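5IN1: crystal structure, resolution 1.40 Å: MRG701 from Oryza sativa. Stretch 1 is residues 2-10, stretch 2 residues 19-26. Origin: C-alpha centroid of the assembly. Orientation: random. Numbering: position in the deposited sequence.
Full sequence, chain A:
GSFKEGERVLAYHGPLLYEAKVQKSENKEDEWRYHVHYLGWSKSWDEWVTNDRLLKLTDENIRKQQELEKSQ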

# COMPACT_ATOMS: atom_id res chain seq x y z
N SER A 2 6.59 -2.66 -3.17
CA SER A 2 6.17 -3.41 -2.00
C SER A 2 6.10 -4.91 -2.31
O SER A 2 5.77 -5.30 -3.43
CB SER A 2 4.81 -2.92 -1.50
OG SER A 2 3.82 -3.09 -2.50
N PHE A 3 6.40 -5.74 -1.32
CA PHE A 3 6.43 -7.18 -1.53
C PHE A 3 5.00 -7.72 -1.62
O PHE A 3 4.07 -7.16 -1.02
CB PHE A 3 7.20 -7.89 -0.41
CG PHE A 3 8.62 -7.42 -0.26
CD1 PHE A 3 9.60 -7.79 -1.16
CD2 PHE A 3 8.98 -6.64 0.83
CE1 PHE A 3 10.90 -7.37 -0.99
CE2 PHE A 3 10.29 -6.21 0.99
CZ PHE A 3 11.24 -6.57 0.08
N LYS A 4 4.84 -8.81 -2.35
CA LYS A 4 3.53 -9.37 -2.61
C LYS A 4 3.34 -10.70 -1.90
O LYS A 4 4.31 -11.41 -1.60
CB LYS A 4 3.31 -9.56 -4.12
CG LYS A 4 3.42 -8.28 -4.92
CD LYS A 4 2.26 -7.34 -4.59
CE LYS A 4 2.24 -6.10 -5.49
NZ LYS A 4 3.15 -5.02 -5.00
N GLU A 5 2.08 -11.05 -1.64
CA GLU A 5 1.74 -12.34 -1.08
C GLU A 5 2.36 -13.44 -1.93
O GLU A 5 2.25 -13.43 -3.15
CB GLU A 5 0.23 -12.51 -1.01
CG GLU A 5 -0.20 -13.76 -0.32
CD GLU A 5 -1.69 -13.97 -0.38
OE1 GLU A 5 -2.42 -12.96 -0.42
OE2 GLU A 5 -2.12 -15.14 -0.42
N GLY A 6 3.03 -14.39 -1.28
CA GLY A 6 3.64 -15.49 -1.98
C GLY A 6 5.09 -15.25 -2.37
O GLY A 6 5.79 -16.18 -2.72
N GLU A 7 5.55 -14.01 -2.28
CA GLU A 7 6.90 -13.68 -2.73
C GLU A 7 7.94 -14.21 -1.76
O GLU A 7 7.79 -14.10 -0.54
CB GLU A 7 7.05 -12.16 -2.88
CG GLU A 7 8.37 -11.72 -3.49
CD GLU A 7 8.42 -10.22 -3.76
OE1 GLU A 7 7.35 -9.56 -3.69
OE2 GLU A 7 9.52 -9.71 -4.05
N ARG A 8 8.98 -14.83 -2.31
CA ARG A 8 10.12 -15.22 -1.51
C ARG A 8 11.07 -14.04 -1.39
O ARG A 8 11.36 -13.36 -2.38
CB ARG A 8 10.82 -16.43 -2.14
CG ARG A 8 10.25 -17.79 -1.66
CD ARG A 8 8.77 -18.00 -1.98
NE ARG A 8 8.33 -19.33 -1.55
CZ ARG A 8 7.06 -19.70 -1.44
NH1 ARG A 8 6.07 -18.85 -1.72
NH2 ARG A 8 6.77 -20.94 -1.05
N VAL A 9 11.53 -13.81 -0.15
CA VAL A 9 12.37 -12.67 0.20
C VAL A 9 13.50 -13.18 1.09
O VAL A 9 13.50 -14.34 1.50
CB VAL A 9 11.58 -11.57 0.95
CG1 VAL A 9 10.45 -11.03 0.06
CG2 VAL A 9 11.01 -12.08 2.27
N LEU A 10 14.46 -12.30 1.37
CA LEU A 10 15.43 -12.52 2.43
C LEU A 10 15.01 -11.70 3.64
O LEU A 10 14.55 -10.56 3.50
CB LEU A 10 16.84 -12.13 1.98
CG LEU A 10 17.36 -12.99 0.83
CD1 LEU A 10 18.64 -12.41 0.25
CD2 LEU A 10 17.59 -14.42 1.29
N GLU A 19 15.92 -17.11 4.01
CA GLU A 19 14.84 -17.06 3.06
C GLU A 19 13.50 -17.16 3.79
O GLU A 19 13.35 -17.94 4.74
CB GLU A 19 14.96 -18.17 2.01
CG GLU A 19 14.11 -17.85 0.79
CD GLU A 19 14.30 -18.81 -0.37
OE1 GLU A 19 14.77 -19.94 -0.17
OE2 GLU A 19 13.98 -18.39 -1.52
N ALA A 20 12.55 -16.35 3.35
CA ALA A 20 11.22 -16.30 3.94
C ALA A 20 10.21 -16.11 2.85
O ALA A 20 10.57 -15.74 1.73
CB ALA A 20 11.12 -15.15 4.96
N LYS A 21 8.94 -16.35 3.16
CA LYS A 21 7.89 -16.05 2.21
C LYS A 21 6.86 -15.12 2.83
O LYS A 21 6.49 -15.24 4.01
CB LYS A 21 7.23 -17.33 1.71
CG LYS A 21 6.55 -18.12 2.78
CD LYS A 21 5.87 -19.34 2.20
CE LYS A 21 5.51 -20.34 3.28
NZ LYS A 21 6.25 -21.62 3.13
N VAL A 22 6.39 -14.18 2.03
CA VAL A 22 5.36 -13.24 2.46
C VAL A 22 4.00 -13.93 2.43
O VAL A 22 3.57 -14.40 1.38
CB VAL A 22 5.35 -12.00 1.56
CG1 VAL A 22 4.20 -11.06 1.98
CG2 VAL A 22 6.68 -11.29 1.63
N GLN A 23 3.35 -14.00 3.59
CA GLN A 23 2.03 -14.61 3.73
C GLN A 23 0.93 -13.57 3.49
O GLN A 23 -0.10 -13.88 2.90
CB GLN A 23 1.85 -15.22 5.12
CG GLN A 23 2.79 -16.37 5.42
CD GLN A 23 2.84 -16.69 6.90
OE1 GLN A 23 3.03 -15.81 7.74
NE2 GLN A 23 2.66 -17.96 7.24
N LYS A 24 1.16 -12.35 3.98
CA LYS A 24 0.18 -11.26 3.87
C LYS A 24 0.92 -9.93 3.83
O LYS A 24 1.94 -9.78 4.49
CB LYS A 24 -0.80 -11.31 5.06
CG LYS A 24 -1.88 -12.38 4.91
CD LYS A 24 -2.79 -12.51 6.13
CE LYS A 24 -3.30 -13.95 6.29
NZ LYS A 24 -4.76 -14.10 6.04
N SER A 25 0.39 -8.98 3.07
CA SER A 25 0.92 -7.62 3.01
C SER A 25 -0.19 -6.64 3.37
O SER A 25 -1.33 -6.78 2.90
CB SER A 25 1.46 -7.28 1.61
OG SER A 25 2.39 -8.26 1.15
N GLU A 26 0.11 -5.67 4.22
CA GLU A 26 -0.87 -4.65 4.60
C GLU A 26 -0.21 -3.29 4.67
O GLU A 26 0.97 -3.19 5.00
CB GLU A 26 -1.52 -4.96 5.95
CG GLU A 26 -2.37 -6.22 5.98
CD GLU A 26 -2.86 -6.53 7.38
OE1 GLU A 26 -2.51 -5.78 8.32
OE2 GLU A 26 -3.60 -7.53 7.55
O HOH W 1 -1.75 -9.99 1.23

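The most unusual feature of this contact is a β turn, Lys4 to Glu7, that takes over where a regular antiparallel ladder leaves off and keeps the neighbouring strand supplied with hydrogen bonds. The ladder is conventional: Val9 and Ala20 exchange a reciprocal pair, Val9 N to Ala20 O and Ala20 N to Val9 O, both 2.9 Å, and Val22 N then reaches Glu7 O, also at 2.9 Å. At the next position the type II turn, closed by Glu7 N to Lys4 O at 3.0 Å, delivers Gly6 N to Val22 O at 2.7 Å and 168°. Gly6 has phi near +92°, where a CB would be jammed against the preceding carbonyl oxygen, so the backbone itself calls for glycine. The turn is braced by side chains as well: Glu7 OE1 accepts from Lys4 N at 2.9 Å, and Arg8 NH1 donates to Gly6 O at 2.9 Å. Further along, Ser25 OG donates to Phe3 O at 3.0 Å, tying the loop to the strand through a side chain. Val22 anchors the apolar side of the contact, its CG2 lying 4.0 Å from Phe3 CB and 4.1 Å from Val9 CG1. The principle is general: a turn can present a backbone donor to a strand's carbonyl just past the end of a ladder, as Gly6 N does here for Val22 O.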